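Local coordinates for O-ureido-L-serine synthase (Streptomyces lavendulae, PDB 3X44), which makes O-ureido-L-serine from O-acetyl-L-serine and hydroxyurea with the help of pyridoxal 5'-phosphate, a step in the biosynthesis of the antibiotic D-cycloserine, at residues S41-D53 and N145-E159. The protein carries 1 engineered substitution. Numbering follows the deposited sequence.
Sequences SVADRLALSVVLD and NPANPSYHRETTASE. Engineered in segment 41-53: Ala43 (natural residue Lys).
A buried helix-helix crossing joins 41-53 to 145-159 beside the cofactor site of this fold type II enzyme; at Ala43, an engineered residue, the natural protein carries the lysine that binds pyridoxal phosphate. The axes pass 8.4 Å apart at 116°, close enough that small residues, Ala147 and Ser49, fit at the crossing: Ala147 lays its methyl against Val50 and Asp53. Ser49 is small and brings a hydroxyl, which chi1 of -172° swings away from its own backbone N and over to helix 147-164; Ser49 OG donates to Ala147 O, although the modelled separation of 2.5 Å is doubtfully short. Next to it Arg45 O lies over one face of the Tyr151 ring, 3.4 Å from Tyr151 CD2, while the Tyr151 OH end meets Leu48 CD2.

Arg45 is long enough to reach a second polar cluster. Extended from CG to NE, it lodges as a knob among His152, Thr155, Thr156 and Glu159 and grips the carboxylate end-on, Arg45 NH1 to Glu159 OE2 and Arg45 NH2 to Glu159 OE1, both 3.0 Å; both oxygens lie near the guanidinium plane. Thr156 OG1 sits over a guanidinium face and bonds His152 ND1. Salt bridges from Glu34 to Arg45 and from Lys32 to Glu159 make this a network of charges, with Arg45 buried and Glu159 partly exposed. At the other end, Asn145 OD1 caps Ala147 N, and two waters link Asn145 to Asp53, which also pairs with Lys57.

Helix 73-85 packs on Ser41, Asp44 and Ala47, while helix 180-192 touches His152 and Thr156. Asn148 bonds the cofactor-binding Thr178, and strand 28-33 abuts Arg45 through Lys32.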
loop_
_atom_site.group_PDB
_atom_site.type_symbol
_atom_site.label_atom_id
_atom_site.label_comp_id
_atom_site.label_asym_id
_atom_site.label_seq_id
_atom_site.Cartn_x
_atom_site.Cartn_y
_atom_site.Cartn_z
ATOM N N SER A 41 -7.342 -2.944 -17.752
ATOM C CA SER A 41 -7.602 -4.377 -17.776
ATOM C C SER A 41 -6.388 -5.222 -17.416
ATOM O O SER A 41 -5.260 -4.733 -17.344
ATOM C CB SER A 41 -8.111 -4.795 -19.160
ATOM O OG SER A 41 -7.029 -5.119 -20.019
ATOM N N VAL A 42 -6.646 -6.507 -17.210
ATOM C CA VAL A 42 -5.625 -7.479 -16.853
ATOM C C VAL A 42 -4.536 -7.606 -17.930
ATOM O O VAL A 42 -3.430 -8.072 -17.657
ATOM C CB VAL A 42 -6.286 -8.860 -16.616
ATOM C CG1 VAL A 42 -6.882 -9.360 -17.903
ATOM C CG2 VAL A 42 -5.281 -9.856 -16.046
ATOM N N ALA A 43 -4.846 -7.178 -19.149
ATOM C CA ALA A 43 -3.901 -7.265 -20.261
ATOM C C ALA A 43 -2.594 -6.535 -19.979
ATOM O O ALA A 43 -1.561 -6.840 -20.570
ATOM C CB ALA A 43 -4.548 -6.714 -21.536
ATOM N N ASP A 44 -2.647 -5.563 -19.076
ATOM C CA ASP A 44 -1.468 -4.786 -18.718
ATOM C C ASP A 44 -0.336 -5.668 -18.179
ATOM O O ASP A 44 0.846 -5.384 -18.399
ATOM C CB ASP A 44 -1.825 -3.757 -17.649
ATOM C CG ASP A 44 -2.505 -2.523 -18.211
ATOM O OD1 ASP A 44 -2.540 -1.515 -17.481
ATOM O OD2 ASP A 44 -3.005 -2.546 -19.354
ATOM N N ARG A 45 -0.700 -6.727 -17.460
ATOM C CA ARG A 45 0.294 -7.623 -16.879
ATOM C C ARG A 45 1.087 -8.367 -17.949
ATOM O O ARG A 45 2.299 -8.535 -17.835
ATOM C CB ARG A 45 -0.381 -8.629 -15.945
ATOM C CG ARG A 45 -1.069 -8.001 -14.736
ATOM C CD ARG A 45 -1.973 -9.015 -14.045
ATOM N NE ARG A 45 -2.798 -8.416 -12.999
ATOM C CZ ARG A 45 -2.444 -8.343 -11.718
ATOM N NH1 ARG A 45 -1.275 -8.833 -11.324
ATOM N NH2 ARG A 45 -3.264 -7.786 -10.830
ATOM N N LEU A 46 0.390 -8.810 -18.985
ATOM C CA LEU A 46 1.016 -9.530 -20.076
ATOM C C LEU A 46 1.875 -8.583 -20.913
ATOM O O LEU A 46 3.023 -8.891 -21.230
ATOM C CB LEU A 46 -0.066 -10.168 -20.950
ATOM C CG LEU A 46 0.317 -10.920 -22.225
ATOM C CD1 LEU A 46 -0.796 -11.899 -22.568
ATOM C CD2 LEU A 46 0.524 -9.943 -23.372
ATOM N N ALA A 47 1.315 -7.425 -21.259
ATOM C CA ALA A 47 2.021 -6.446 -22.075
ATOM C C ALA A 47 3.367 -6.050 -21.489
ATOM O O ALA A 47 4.370 -6.020 -22.197
ATOM C CB ALA A 47 1.153 -5.214 -22.274
ATOM N N LEU A 48 3.379 -5.738 -20.199
ATOM C CA LEU A 48 4.605 -5.346 -19.515
ATOM C C LEU A 48 5.585 -6.514 -19.470
ATOM O O LEU A 48 6.777 -6.361 -19.752
ATOM C CB LEU A 48 4.285 -4.898 -18.085
ATOM C CG LEU A 48 5.476 -4.520 -17.206
ATOM C CD1 LEU A 48 6.118 -3.248 -17.738
ATOM C CD2 LEU A 48 5.014 -4.333 -15.773
ATOM N N SER A 49 5.067 -7.687 -19.120
ATOM C CA SER A 49 5.890 -8.872 -19.007
ATOM C C SER A 49 6.602 -9.260 -20.289
ATOM O O SER A 49 7.808 -9.490 -20.282
ATOM C CB SER A 49 5.058 -10.056 -18.528
ATOM O OG SER A 49 5.907 -11.155 -18.254
ATOM N N VAL A 50 5.852 -9.342 -21.382
ATOM C CA VAL A 50 6.419 -9.721 -22.666
ATOM C C VAL A 50 7.479 -8.722 -23.128
ATOM O O VAL A 50 8.535 -9.110 -23.633
ATOM C CB VAL A 50 5.316 -9.835 -23.745
ATOM C CG1 VAL A 50 5.945 -10.097 -25.103
ATOM C CG2 VAL A 50 4.339 -10.963 -23.378
ATOM N N VAL A 51 7.193 -7.440 -22.942
ATOM C CA VAL A 51 8.112 -6.376 -23.332
ATOM C C VAL A 51 9.395 -6.403 -22.492
ATOM O O VAL A 51 10.502 -6.331 -23.032
ATOM C CB VAL A 51 7.429 -4.994 -23.194
ATOM C CG1 VAL A 51 8.462 -3.879 -23.214
ATOM C CG2 VAL A 51 6.437 -4.813 -24.321
ATOM N N LEU A 52 9.247 -6.511 -21.176
ATOM C CA LEU A 52 10.403 -6.564 -20.282
ATOM C C LEU A 52 11.263 -7.790 -20.597
ATOM O O LEU A 52 12.488 -7.708 -20.651
ATOM C CB LEU A 52 9.947 -6.627 -18.822
ATOM C CG LEU A 52 9.275 -5.383 -18.228
ATOM C CD1 LEU A 52 8.960 -5.644 -16.769
ATOM C CD2 LEU A 52 10.175 -4.162 -18.374
ATOM N N ASP A 53 10.604 -8.926 -20.808
ATOM C CA ASP A 53 11.289 -10.175 -21.124
ATOM C C ASP A 53 12.067 -10.034 -22.430
ATOM O O ASP A 53 13.225 -10.449 -22.529
ATOM C CB ASP A 53 10.260 -11.303 -21.256
ATOM C CG ASP A 53 10.870 -12.594 -21.780
ATOM O OD1 ASP A 53 11.518 -13.302 -20.989
ATOM O OD2 ASP A 53 10.692 -12.897 -22.978
ATOM N N ASN A 145 3.828 -17.272 -25.511
ATOM C CA ASN A 145 4.900 -16.685 -24.728
ATOM C C ASN A 145 4.841 -17.012 -23.243
ATOM O O ASN A 145 3.913 -16.599 -22.541
ATOM C CB ASN A 145 4.919 -15.168 -24.918
ATOM C CG ASN A 145 6.230 -14.556 -24.499
ATOM O OD1 ASN A 145 6.910 -15.079 -23.621
ATOM N ND2 ASN A 145 6.597 -13.440 -25.121
ATOM N N PRO A 146 5.849 -17.744 -22.744
ATOM C CA PRO A 146 5.941 -18.141 -21.336
ATOM C C PRO A 146 5.894 -16.928 -20.407
ATOM O O PRO A 146 5.486 -17.040 -19.252
ATOM C CB PRO A 146 7.281 -18.867 -21.252
ATOM C CG PRO A 146 7.552 -19.322 -22.649
ATOM C CD PRO A 146 6.995 -18.247 -23.526
ATOM N N ALA A 147 6.315 -15.774 -20.918
ATOM C CA ALA A 147 6.317 -14.534 -20.141
ATOM C C ALA A 147 4.904 -14.105 -19.746
ATOM O O ALA A 147 4.723 -13.250 -18.886
ATOM C CB ALA A 147 6.994 -13.422 -20.941
ATOM N N ASN A 148 3.907 -14.700 -20.385
ATOM C CA ASN A 148 2.511 -14.388 -20.116
ATOM C C ASN A 148 2.105 -15.029 -18.783
ATOM O O ASN A 148 1.943 -14.328 -17.786
ATOM C CB ASN A 148 1.656 -14.883 -21.296
ATOM C CG ASN A 148 0.159 -14.802 -21.036
ATOM O OD1 ASN A 148 -0.296 -14.383 -19.966
ATOM N ND2 ASN A 148 -0.620 -15.210 -22.031
ATOM N N PRO A 149 1.972 -16.369 -18.738
ATOM C CA PRO A 149 1.585 -17.024 -17.482
ATOM C C PRO A 149 2.548 -16.762 -16.319
ATOM O O PRO A 149 2.144 -16.767 -15.155
ATOM C CB PRO A 149 1.529 -18.517 -17.854
ATOM C CG PRO A 149 2.367 -18.640 -19.076
ATOM C CD PRO A 149 2.174 -17.353 -19.819
ATOM N N SER A 150 3.819 -16.527 -16.633
ATOM C CA SER A 150 4.811 -16.284 -15.596
ATOM C C SER A 150 4.540 -15.006 -14.810
ATOM O O SER A 150 4.719 -14.980 -13.597
ATOM C CB SER A 150 6.220 -16.241 -16.200
ATOM O OG SER A 150 6.545 -14.935 -16.641
ATOM N N TYR A 151 4.107 -13.942 -15.473
ATOM C CA TYR A 151 3.830 -12.718 -14.728
ATOM C C TYR A 151 2.615 -12.934 -13.837
ATOM O O TYR A 151 2.457 -12.260 -12.830
ATOM C CB TYR A 151 3.585 -11.536 -15.665
ATOM C CG TYR A 151 3.867 -10.191 -15.018
ATOM C CD1 TYR A 151 5.173 -9.709 -14.892
ATOM C CD2 TYR A 151 2.821 -9.397 -14.547
ATOM C CE1 TYR A 151 5.424 -8.448 -14.307
ATOM C CE2 TYR A 151 3.063 -8.155 -13.969
ATOM C CZ TYR A 151 4.355 -7.682 -13.852
ATOM O OH TYR A 151 4.559 -6.438 -13.293
ATOM N N HIS A 152 1.757 -13.881 -14.206
ATOM C CA HIS A 152 0.568 -14.170 -13.403
ATOM C C HIS A 152 0.926 -14.997 -12.180
ATOM O O HIS A 152 0.298 -14.867 -11.129
ATOM C CB HIS A 152 -0.480 -14.906 -14.236
ATOM C CG HIS A 152 -1.159 -14.026 -15.237
ATOM N ND1 HIS A 152 -2.030 -13.020 -14.871
ATOM C CD2 HIS A 152 -1.071 -13.980 -16.585
ATOM C CE1 HIS A 152 -2.449 -12.393 -15.955
ATOM N NE2 HIS A 152 -1.882 -12.955 -17.007
ATOM N N ARG A 153 1.936 -15.853 -12.316
ATOM C CA ARG A 153 2.367 -16.665 -11.188
ATOM C C ARG A 153 3.000 -15.742 -10.152
ATOM O O ARG A 153 2.827 -15.914 -8.949
ATOM C CB ARG A 153 3.433 -17.675 -11.618
ATOM C CG ARG A 153 2.957 -18.814 -12.481
ATOM C CD ARG A 153 4.118 -19.776 -12.729
ATOM N NE ARG A 153 3.881 -20.645 -13.877
ATOM C CZ ARG A 153 4.393 -20.440 -15.087
ATOM N NH1 ARG A 153 5.172 -19.390 -15.311
ATOM N NH2 ARG A 153 4.126 -21.287 -16.074
ATOM N N GLU A 154 3.737 -14.753 -10.639
ATOM C CA GLU A 154 4.462 -13.850 -9.757
ATOM C C GLU A 154 3.704 -12.659 -9.191
ATOM O O GLU A 154 4.066 -12.157 -8.127
ATOM C CB GLU A 154 5.739 -13.370 -10.461
ATOM C CG GLU A 154 6.693 -14.505 -10.807
ATOM C CD GLU A 154 7.609 -14.194 -11.975
ATOM O OE1 GLU A 154 8.281 -13.144 -11.949
ATOM O OE2 GLU A 154 7.667 -15.008 -12.919
ATOM N N THR A 155 2.671 -12.195 -9.886
ATOM C CA THR A 155 1.918 -11.059 -9.379
ATOM C C THR A 155 0.470 -11.394 -9.051
ATOM O O THR A 155 0.080 -11.381 -7.889
ATOM C CB THR A 155 1.963 -9.869 -10.366
ATOM O OG1 THR A 155 1.392 -10.255 -11.621
ATOM C CG2 THR A 155 3.402 -9.428 -10.589
ATOM N N THR A 156 -0.321 -11.696 -10.077
ATOM C CA THR A 156 -1.733 -12.018 -9.894
ATOM C C THR A 156 -1.973 -13.075 -8.827
ATOM O O THR A 156 -2.846 -12.916 -7.976
ATOM C CB THR A 156 -2.359 -12.525 -11.197
ATOM O OG1 THR A 156 -1.922 -11.698 -12.282
ATOM C CG2 THR A 156 -3.883 -12.489 -11.094
ATOM N N ALA A 157 -1.213 -14.160 -8.901
ATOM C CA ALA A 157 -1.324 -15.248 -7.937
ATOM C C ALA A 157 -0.823 -14.829 -6.550
ATOM O O ALA A 157 -1.383 -15.230 -5.528
ATOM C CB ALA A 157 -0.524 -16.465 -8.430
ATOM N N SER A 158 0.239 -14.030 -6.515
ATOM C CA SER A 158 0.807 -13.584 -5.242
ATOM C C SER A 158 -0.141 -12.659 -4.489
ATOM O O SER A 158 -0.199 -12.690 -3.258
ATOM C CB SER A 158 2.144 -12.868 -5.468
ATOM O OG SER A 158 3.155 -13.783 -5.867
ATOM N N GLU A 159 -0.862 -11.826 -5.230
ATOM C CA GLU A 159 -1.813 -10.888 -4.634
ATOM C C GLU A 159 -2.998 -11.667 -4.062
ATOM O O GLU A 159 -3.491 -11.368 -2.970
ATOM C CB GLU A 159 -2.315 -9.902 -5.697
ATOM C CG GLU A 159 -1.233 -8.991 -6.258
ATOM C CD GLU A 159 -1.581 -8.448 -7.629
ATOM O OE1 GLU A 159 -2.784 -8.258 -7.910
ATOM O OE2 GLU A 159 -0.650 -8.211 -8.424
HETATM O O HOH W 1 -2.102 -10.117 -18.630
HETATM O O HOH W 2 8.907 -11.702 -24.406
HETATM O O HOH W 3 9.593 -15.169 -23.502
#